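Long-range contacts in inositol monophosphatase (Staphylococcus aureus, PDB 5DW8), which probably hydrolyses phosphate monoesters such as inositol monophosphates, likely by a metal-assisted mechanism, and here binds adenosine-2'-monophosphate together with calcium ions: residues A52-I57 with E74-D79; H68-E73 with W88-I93; N154-I159 with V180-S185. All coordinates share one frame; numbering follows the deposited sequence.

Contact 1 of 3, residues A52-I57 with E74-D79; sequences ATEDFI and EGHGHD
Glu54 reaches from helix 44-64 to the backbone of Glu74, and its neighbour Asp55 reaches to the ring of His76. The contact joins a helix of the inositol monophosphatase fold to the loop that leaves edge strand 69-72. Part of that loop, Gly75 to His78, is a type II beta turn.

Glu54 OE1 accepts the backbone N of Glu74 at 2.6 Å, with an N-H...O angle of 162°. The donor comes to the syn side of the carboxylate, 17° out of its plane. CG of Glu54 lies anti to the backbone N (chi1 -161°), and the chain stays extended beyond it. This carries the carboxylate away from the helix to the start of the loop. The carboxylate also packs on CB of Glu74, with OE2 3.0 Å from it. Beyond CB the chain of Glu74 bends at chi2 and turns its own carboxylate away from Glu54, toward Lys51 earlier on the same helix. The two acidic groups therefore do not touch.

His76 approaches Glu54 from the opposite direction, and CG of Glu54 lies 3.7 Å from CD2 of His76.

Outside this first shell, Phe58 stacks on the ring of His76, which probably helps to hold its rotation. Lys51 makes a long, weak ion pair with Glu74. Thr53 and Ile57 face helix 11-32, so the helix is packed on that side too.

Asp55 crosses the His76 side chain at about a right angle, its carboxylate plane steep to the ring. Their bond is a His-carboxylate hydrogen bond, which may be stronger if the ring carries a positive charge. It is long but straight: NE2 of His76 lies 3.3 Å from OD1 of Asp55, nearly along the C-O axis, and this oxygen is in the ring plane.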
loop_
_atom_site.group_PDB
_atom_site.type_symbol
_atom_site.label_atom_id
_atom_site.label_comp_id
_atom_site.label_asym_id
_atom_site.label_seq_id
_atom_site.Cartn_x
_atom_site.Cartn_y
_atom_site.Cartn_z
ATOM N N ALA A 52 25.800 5.931 -1.108
ATOM C CA ALA A 52 26.189 7.122 -1.867
ATOM C C ALA A 52 25.347 8.322 -1.466
ATOM O O ALA A 52 25.836 9.444 -1.490
ATOM C CB ALA A 52 26.094 6.867 -3.367
ATOM N N THR A 53 24.094 8.076 -1.064
ATOM C CA THR A 53 23.135 9.128 -0.746
ATOM C C THR A 53 23.361 9.744 0.617
ATOM O O THR A 53 23.232 10.963 0.776
ATOM C CB THR A 53 21.689 8.616 -0.812
ATOM O OG1 THR A 53 21.423 8.165 -2.133
ATOM C CG2 THR A 53 20.705 9.735 -0.492
ATOM N N GLU A 54 23.653 8.901 1.595
ATOM C CA GLU A 54 23.965 9.367 2.925
ATOM C C GLU A 54 25.278 10.060 2.888
ATOM O O GLU A 54 25.489 10.994 3.640
ATOM C CB GLU A 54 24.082 8.225 3.908
ATOM C CG GLU A 54 23.953 8.695 5.346
ATOM C CD GLU A 54 23.775 7.541 6.324
ATOM O OE1 GLU A 54 22.689 6.907 6.367
ATOM O OE2 GLU A 54 24.726 7.260 7.064
ATOM N N ASP A 55 26.170 9.599 2.016
ATOM C CA ASP A 55 27.496 10.189 1.892
ATOM C C ASP A 55 27.391 11.570 1.244
ATOM O O ASP A 55 28.026 12.514 1.703
ATOM C CB ASP A 55 28.448 9.282 1.131
ATOM C CG ASP A 55 28.731 7.994 1.866
ATOM O OD1 ASP A 55 28.259 7.858 3.026
ATOM O OD2 ASP A 55 29.380 7.082 1.281
ATOM N N PHE A 56 26.539 11.690 0.235
ATOM C CA PHE A 56 26.183 12.997 -0.322
ATOM C C PHE A 56 25.512 13.958 0.685
ATOM O O PHE A 56 25.899 15.137 0.815
ATOM C CB PHE A 56 25.266 12.808 -1.517
ATOM C CG PHE A 56 24.774 14.091 -2.085
ATOM C CD1 PHE A 56 25.621 14.887 -2.823
ATOM C CD2 PHE A 56 23.480 14.518 -1.853
ATOM C CE1 PHE A 56 25.179 16.077 -3.352
ATOM C CE2 PHE A 56 23.036 15.712 -2.374
ATOM C CZ PHE A 56 23.890 16.495 -3.125
ATOM N N ILE A 57 24.509 13.450 1.398
ATOM C CA ILE A 57 23.874 14.241 2.463
ATOM C C ILE A 57 24.884 14.660 3.540
ATOM O O ILE A 57 24.937 15.810 3.925
ATOM C CB ILE A 57 22.681 13.498 3.083
ATOM C CG1 ILE A 57 21.548 13.380 2.069
ATOM C CG2 ILE A 57 22.164 14.196 4.334
ATOM C CD1 ILE A 57 20.651 12.168 2.279
ATOM N N GLU A 74 23.138 4.689 7.558
ATOM C CA GLU A 74 24.348 4.036 7.041
ATOM C C GLU A 74 25.548 4.107 7.951
ATOM O O GLU A 74 26.657 3.898 7.491
ATOM C CB GLU A 74 24.723 4.572 5.632
ATOM C CG GLU A 74 25.112 3.476 4.658
ATOM C CD GLU A 74 24.045 2.379 4.554
ATOM O OE1 GLU A 74 22.845 2.720 4.379
ATOM O OE2 GLU A 74 24.410 1.181 4.678
ATOM N N GLY A 75 25.349 4.420 9.223
ATOM C CA GLY A 75 26.446 4.375 10.193
ATOM C C GLY A 75 26.969 5.686 10.761
ATOM O O GLY A 75 27.546 5.663 11.833
ATOM N N HIS A 76 26.788 6.829 10.085
ATOM C CA HIS A 76 27.332 8.098 10.594
ATOM C C HIS A 76 26.721 8.396 11.961
ATOM O O HIS A 76 25.495 8.284 12.145
ATOM C CB HIS A 76 27.028 9.301 9.668
ATOM C CG HIS A 76 27.589 9.181 8.292
ATOM N ND1 HIS A 76 28.777 9.771 7.921
ATOM C CD2 HIS A 76 27.111 8.577 7.182
ATOM C CE1 HIS A 76 29.025 9.497 6.650
ATOM N NE2 HIS A 76 28.020 8.785 6.173
ATOM N N GLY A 77 27.563 8.801 12.912
ATOM C CA GLY A 77 27.095 9.285 14.209
ATOM C C GLY A 77 26.525 8.279 15.193
ATOM O O GLY A 77 25.743 8.647 16.083
ATOM N N HIS A 78 26.905 7.010 15.035
ATOM C CA HIS A 78 26.490 5.955 15.966
ATOM C C HIS A 78 26.978 6.283 17.347
ATOM O O HIS A 78 28.175 6.543 17.530
ATOM C CB HIS A 78 27.082 4.615 15.563
ATOM C CG HIS A 78 26.916 3.555 16.607
ATOM N ND1 HIS A 78 25.676 3.149 17.060
ATOM C CD2 HIS A 78 27.829 2.809 17.276
ATOM C CE1 HIS A 78 25.834 2.192 17.957
ATOM N NE2 HIS A 78 27.129 1.976 18.116
ATOM N N ASP A 79 26.057 6.267 18.308
ATOM C CA ASP A 79 26.341 6.610 19.711
ATOM C C ASP A 79 26.584 8.083 19.995
ATOM O O ASP A 79 27.112 8.424 21.042
ATOM C CB ASP A 79 27.519 5.794 20.289
ATOM C CG ASP A 79 27.134 4.399 20.622
ATOM O OD1 ASP A 79 26.108 3.967 20.073
ATOM O OD2 ASP A 79 27.857 3.744 21.427
#

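Contact 2 of 3, residues H68-E73 with W88-I93; sequences HQVLGE and WVVDPI. With CA (calcium ion), chain C; CA (calcium ion), chain E.
Residues Val70, Leu71 and Gly72 pair in parallel with Trp88, Val89 and Val90, and the axes of the two short strands cross at -27°. Backbone bonds alternate between the strands. Gln69 O accepts Trp88 N, Trp88 O accepts Leu71 N at 2.7 Å, and Leu71 O accepts Val90 N. Glu73 N, donating to Val90 O at 3.1 Å, continues the ladder past the last bridge.

At the start of the pairing, the indole NE1 of Trp88 donates to ND1 of His68 at 3.2 Å, nearly straight at 168°. The acceptor lies in the indole plane but the donor is tilted from the imidazole plane. The rings meet rim to rim, so neither covers the face of the other. CG of Trp88 sits beside its backbone N (chi1 -58°), which swings NE1 back toward His68.

On the same face as Trp88, CG1 of Val70 touches CG1 of Val90 at 3.9 Å. On the other face CB of Leu71 meets CB of Val89.

The far end is the metal site. Asp91 bridges two calcium ions: OD1 binds that of chain C at 2.3 Å and OD2 that of chain E at 2.2 Å. Ile93 O also binds the chain C ion. CB of Glu73 packs 3.5 Å from OD1 of Asp91, while the carboxylate of Glu73 stays beyond bonding distance of the chain C ion. Asp91 and Ile93 also touch the bound adenosine-2'-monophosphate, and Asp216 shares the chain E calcium with Asp91.

Strand 69-72 is an edge of the large mixed sheet, and strand 86-91 pairs on its other side with antiparallel strand 107-114. Trp88 packs against helix 11-32 and Ile61 of helix 44-64. On the other face Val89 meets Trp215 and Ala218 of helix 214-226.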
loop_
_atom_site.group_PDB
_atom_site.type_symbol
_atom_site.label_atom_id
_atom_site.label_comp_id
_atom_site.label_asym_id
_atom_site.label_seq_id
_atom_site.Cartn_x
_atom_site.Cartn_y
_atom_site.Cartn_z
ATOM N N HIS A 68 27.820 20.618 12.818
ATOM C CA HIS A 68 26.524 19.922 12.873
ATOM C C HIS A 68 26.841 18.463 12.967
ATOM O O HIS A 68 27.712 17.977 12.275
ATOM C CB HIS A 68 25.639 20.188 11.644
ATOM C CG HIS A 68 25.020 21.555 11.620
ATOM N ND1 HIS A 68 23.951 21.875 10.812
ATOM C CD2 HIS A 68 25.322 22.687 12.308
ATOM C CE1 HIS A 68 23.629 23.143 10.988
ATOM N NE2 HIS A 68 24.441 23.660 11.894
ATOM N N GLN A 69 26.154 17.779 13.845
ATOM C CA GLN A 69 26.252 16.338 13.937
ATOM C C GLN A 69 25.206 15.677 13.051
ATOM O O GLN A 69 24.128 16.269 12.821
ATOM C CB GLN A 69 25.968 15.880 15.357
ATOM C CG GLN A 69 26.663 16.595 16.499
ATOM C CD GLN A 69 26.877 15.631 17.636
ATOM O OE1 GLN A 69 27.752 14.745 17.552
ATOM N NE2 GLN A 69 26.053 15.753 18.691
ATOM N N VAL A 70 25.508 14.428 12.633
ATOM C CA VAL A 70 24.646 13.597 11.774
ATOM C C VAL A 70 24.567 12.145 12.226
ATOM O O VAL A 70 25.576 11.439 12.285
ATOM C CB VAL A 70 25.180 13.537 10.358
ATOM C CG1 VAL A 70 24.331 12.599 9.527
ATOM C CG2 VAL A 70 25.251 14.949 9.765
ATOM N N LEU A 71 23.349 11.692 12.504
ATOM C CA LEU A 71 23.069 10.291 12.817
ATOM C C LEU A 71 22.427 9.668 11.591
ATOM O O LEU A 71 21.332 10.071 11.211
ATOM C CB LEU A 71 22.125 10.210 14.007
ATOM C CG LEU A 71 21.666 8.827 14.503
ATOM C CD1 LEU A 71 22.820 7.935 14.927
ATOM C CD2 LEU A 71 20.703 9.048 15.654
ATOM N N GLY A 72 23.106 8.711 10.956
ATOM C CA GLY A 72 22.603 8.065 9.742
ATOM C C GLY A 72 22.267 6.589 9.892
ATOM O O GLY A 72 22.808 5.927 10.751
ATOM N N GLU A 73 21.340 6.112 9.053
ATOM C CA GLU A 73 21.072 4.705 8.826
ATOM C C GLU A 73 22.365 4.040 8.408
ATOM O O GLU A 73 22.662 2.962 8.849
ATOM C CB GLU A 73 20.021 4.518 7.700
ATOM C CG GLU A 73 19.624 3.077 7.380
ATOM C CD GLU A 73 20.510 2.380 6.328
ATOM O OE1 GLU A 73 21.053 3.097 5.450
ATOM O OE2 GLU A 73 20.685 1.115 6.381
ATOM N N TRP A 88 21.239 16.171 12.634
ATOM C CA TRP A 88 20.455 15.622 11.540
ATOM C C TRP A 88 20.366 14.099 11.691
ATOM O O TRP A 88 21.406 13.435 11.797
ATOM C CB TRP A 88 21.096 15.917 10.191
ATOM C CG TRP A 88 21.326 17.362 9.827
ATOM C CD1 TRP A 88 22.047 18.286 10.528
ATOM C CD2 TRP A 88 20.926 18.018 8.606
ATOM N NE1 TRP A 88 22.096 19.475 9.840
ATOM C CE2 TRP A 88 21.405 19.344 8.667
ATOM C CE3 TRP A 88 20.164 17.623 7.490
ATOM C CZ2 TRP A 88 21.171 20.263 7.661
ATOM C CZ3 TRP A 88 19.922 18.531 6.507
ATOM C CH2 TRP A 88 20.426 19.841 6.584
ATOM N N VAL A 89 19.135 13.565 11.730
ATOM C CA VAL A 89 18.923 12.121 11.724
ATOM C C VAL A 89 18.242 11.735 10.439
ATOM O O VAL A 89 17.108 12.154 10.138
ATOM C CB VAL A 89 18.290 11.528 13.031
ATOM C CG1 VAL A 89 17.593 12.566 13.883
ATOM C CG2 VAL A 89 17.430 10.300 12.774
ATOM N N VAL A 90 18.982 10.964 9.651
ATOM C CA VAL A 90 18.610 10.747 8.282
ATOM C C VAL A 90 18.589 9.285 7.930
ATOM O O VAL A 90 19.410 8.501 8.419
ATOM C CB VAL A 90 19.503 11.572 7.309
ATOM C CG1 VAL A 90 20.767 12.050 7.991
ATOM C CG2 VAL A 90 19.832 10.822 6.013
ATOM N N ASP A 91 17.636 8.926 7.089
ATOM C CA ASP A 91 17.602 7.589 6.483
ATOM C C ASP A 91 17.562 7.810 4.996
ATOM O O ASP A 91 16.611 8.389 4.507
ATOM C CB ASP A 91 16.357 6.828 6.908
ATOM C CG ASP A 91 16.306 5.430 6.319
ATOM O OD1 ASP A 91 17.243 5.063 5.562
ATOM O OD2 ASP A 91 15.311 4.696 6.614
ATOM N N PRO A 92 18.599 7.386 4.265
ATOM C CA PRO A 92 18.577 7.919 2.929
ATOM C C PRO A 92 17.542 7.193 2.129
ATOM O O PRO A 92 16.942 7.818 1.288
ATOM C CB PRO A 92 20.003 7.696 2.411
ATOM C CG PRO A 92 20.780 7.163 3.539
ATOM C CD PRO A 92 19.782 6.543 4.479
ATOM N N ILE A 93 17.328 5.896 2.385
ATOM C CA ILE A 93 16.201 5.170 1.789
ATOM C C ILE A 93 15.355 4.370 2.808
ATOM O O ILE A 93 15.726 3.268 3.231
ATOM C CB ILE A 93 16.648 4.238 0.640
ATOM C CG1 ILE A 93 17.226 5.055 -0.520
ATOM C CG2 ILE A 93 15.472 3.422 0.098
ATOM C CD1 ILE A 93 18.729 5.095 -0.555
HETATM CA CA CA C . 17.229 2.871 4.980
HETATM CA CA CA E . 14.892 2.612 7.351
#

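Contact 3 of 3, residues N154-I159 with V180-S185; sequences NLRQSI and VNDSRS
Asp182, Arg184 and Arg156 carry much of this contact between the end of helix 172-182 and the loop leading into strand 159-161. OD2 of Asp182 lies over one face of the Arg156 guanidinium, 3.0 Å from NH2. Carboxylate and guanidinium planes stand 88° apart, and no N-H points at the oxygen. The extended Arg156 chain runs alongside Asp182 from CG to NE and brings the guanidinium there.

CB of Asp182 also packs on CD2 of Leu155 at 3.7 Å. CD1 of Leu155 reaches the backbone N of Ser183 and its CB.

Arg184 lies against the loop through the near part of its side chain. Its CB is 3.0 Å from Ser158 O, and further out its CD is 3.7 Å from Arg156 O. Its N makes a weak bond to Leu155 O at 3.4 Å. Ser185 N bonds weakly to Ser158 O, beside the parallel bridge of Ile159 with Ser185.

Leu155 also packs on helix 252-263, and Leu97 of the second subunit packs on Arg184. The chemistry implies a join held by charge attraction, apolar packing and weak backbone bonds. The salt bridge probably gives little directional restraint.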
loop_
_atom_site.group_PDB
_atom_site.type_symbol
_atom_site.label_atom_id
_atom_site.label_comp_id
_atom_site.label_asym_id
_atom_site.label_seq_id
_atom_site.Cartn_x
_atom_site.Cartn_y
_atom_site.Cartn_z
ATOM N N ASN A 154 -12.798 6.463 15.894
ATOM C CA ASN A 154 -12.894 5.221 16.610
ATOM C C ASN A 154 -12.076 4.200 15.802
ATOM O O ASN A 154 -12.009 4.301 14.583
ATOM C CB ASN A 154 -14.365 4.756 16.674
ATOM C CG ASN A 154 -15.273 5.688 17.461
ATOM O OD1 ASN A 154 -15.021 6.027 18.599
ATOM N ND2 ASN A 154 -16.375 6.070 16.841
ATOM N N LEU A 155 -11.467 3.222 16.468
ATOM C CA LEU A 155 -10.808 2.135 15.774
ATOM C C LEU A 155 -11.757 1.445 14.778
ATOM O O LEU A 155 -11.346 1.018 13.703
ATOM C CB LEU A 155 -10.337 1.101 16.792
ATOM C CG LEU A 155 -9.730 -0.199 16.284
ATOM C CD1 LEU A 155 -8.561 0.101 15.362
ATOM C CD2 LEU A 155 -9.292 -1.025 17.474
ATOM N N ARG A 156 -13.026 1.323 15.147
ATOM C CA ARG A 156 -14.001 0.630 14.318
ATOM C C ARG A 156 -14.325 1.331 13.011
ATOM O O ARG A 156 -14.778 0.650 12.088
ATOM C CB ARG A 156 -15.309 0.418 15.079
ATOM C CG ARG A 156 -15.196 -0.745 16.017
ATOM C CD ARG A 156 -16.556 -1.276 16.436
ATOM N NE ARG A 156 -16.407 -2.453 17.289
ATOM C CZ ARG A 156 -16.024 -2.404 18.566
ATOM N NH1 ARG A 156 -15.750 -1.225 19.181
ATOM N NH2 ARG A 156 -15.920 -3.549 19.243
ATOM N N GLN A 157 -14.165 2.658 12.928
ATOM C CA GLN A 157 -14.132 3.295 11.601
ATOM C C GLN A 157 -12.756 3.739 11.131
ATOM O O GLN A 157 -12.661 4.745 10.405
ATOM C CB GLN A 157 -15.088 4.481 11.505
ATOM C CG GLN A 157 -16.569 4.146 11.754
ATOM C CD GLN A 157 -17.095 4.707 13.073
ATOM O OE1 GLN A 157 -16.392 5.433 13.782
ATOM N NE2 GLN A 157 -18.345 4.381 13.403
ATOM N N SER A 158 -11.696 3.010 11.507
ATOM C CA SER A 158 -10.341 3.416 11.129
ATOM C C SER A 158 -9.633 2.408 10.247
ATOM O O SER A 158 -9.851 1.204 10.378
ATOM C CB SER A 158 -9.468 3.679 12.357
ATOM O OG SER A 158 -10.042 4.664 13.182
ATOM N N ILE A 159 -8.773 2.911 9.360
ATOM C CA ILE A 159 -7.864 2.068 8.570
ATOM C C ILE A 159 -6.454 2.172 9.184
ATOM O O ILE A 159 -5.954 3.265 9.433
ATOM C CB ILE A 159 -7.871 2.490 7.117
ATOM C CG1 ILE A 159 -9.123 1.953 6.456
ATOM C CG2 ILE A 159 -6.694 1.913 6.366
ATOM C CD1 ILE A 159 -9.561 2.802 5.308
ATOM N N VAL A 180 -6.567 -5.805 14.643
ATOM C CA VAL A 180 -6.851 -5.896 13.211
ATOM C C VAL A 180 -8.335 -6.215 13.001
ATOM O O VAL A 180 -8.970 -5.609 12.146
ATOM C CB VAL A 180 -5.962 -6.929 12.500
ATOM C CG1 VAL A 180 -6.370 -7.100 11.043
ATOM C CG2 VAL A 180 -4.516 -6.501 12.580
ATOM N N ASN A 181 -8.862 -7.160 13.796
ATOM C CA ASN A 181 -10.295 -7.527 13.795
ATOM C C ASN A 181 -11.265 -6.380 13.960
ATOM O O ASN A 181 -12.371 -6.414 13.452
ATOM C CB ASN A 181 -10.591 -8.491 14.940
ATOM C CG ASN A 181 -10.577 -9.917 14.501
ATOM O OD1 ASN A 181 -9.566 -10.409 14.022
ATOM N ND2 ASN A 181 -11.724 -10.597 14.629
ATOM N N ASP A 182 -10.874 -5.399 14.746
ATOM C CA ASP A 182 -11.752 -4.286 15.023
ATOM C C ASP A 182 -11.617 -3.133 14.058
ATOM O O ASP A 182 -12.595 -2.527 13.682
ATOM C CB ASP A 182 -11.521 -3.805 16.426
ATOM C CG ASP A 182 -12.504 -4.366 17.331
ATOM O OD1 ASP A 182 -12.206 -5.367 17.997
ATOM O OD2 ASP A 182 -13.624 -3.825 17.295
ATOM N N SER A 183 -10.384 -2.836 13.683
ATOM C CA SER A 183 -10.108 -1.887 12.632
ATOM C C SER A 183 -11.097 -2.092 11.478
ATOM O O SER A 183 -11.432 -3.213 11.111
ATOM C CB SER A 183 -8.644 -2.037 12.160
ATOM O OG SER A 183 -8.417 -3.256 11.458
ATOM N N ARG A 184 -11.599 -0.999 10.950
ATOM C CA ARG A 184 -12.324 -1.049 9.702
ATOM C C ARG A 184 -11.540 -1.930 8.714
ATOM O O ARG A 184 -12.104 -2.830 8.110
ATOM C CB ARG A 184 -12.502 0.369 9.133
ATOM C CG ARG A 184 -13.449 0.460 7.959
ATOM C CD ARG A 184 -14.882 0.230 8.422
ATOM N NE ARG A 184 -15.793 -0.198 7.371
ATOM C CZ ARG A 184 -15.812 -1.412 6.831
ATOM N NH1 ARG A 184 -14.926 -2.332 7.199
ATOM N NH2 ARG A 184 -16.705 -1.706 5.892
ATOM N N SER A 185 -10.238 -1.674 8.569
ATOM C CA SER A 185 -9.385 -2.434 7.641
ATOM C C SER A 185 -7.891 -2.107 7.800
ATOM O O SER A 185 -7.512 -1.099 8.400
ATOM C CB SER A 185 -9.800 -2.197 6.183
ATOM O OG SER A 185 -9.153 -3.124 5.314
#

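Overall arrangement
Contacts 1 and 2 are neighbours that share the loop after strand 69-72, and their segments alternate along the chain. Contact 2 is buried in the large sheet and is held by regular strand pairing, and one of its strands ends at the calcium site. Contact 1 is at the surface, where carboxylates of helix 44-64 bind the loop. The two touch directly: Glu54 of contact 1 packs on Gly72 and Pro92 of contact 2. Contact 3 is partly buried, on the opposite side of the chain's centre, about 34 Å from contact 2 between centres. It belongs to the second sheet, relies on weaker bonds and meets the other subunit.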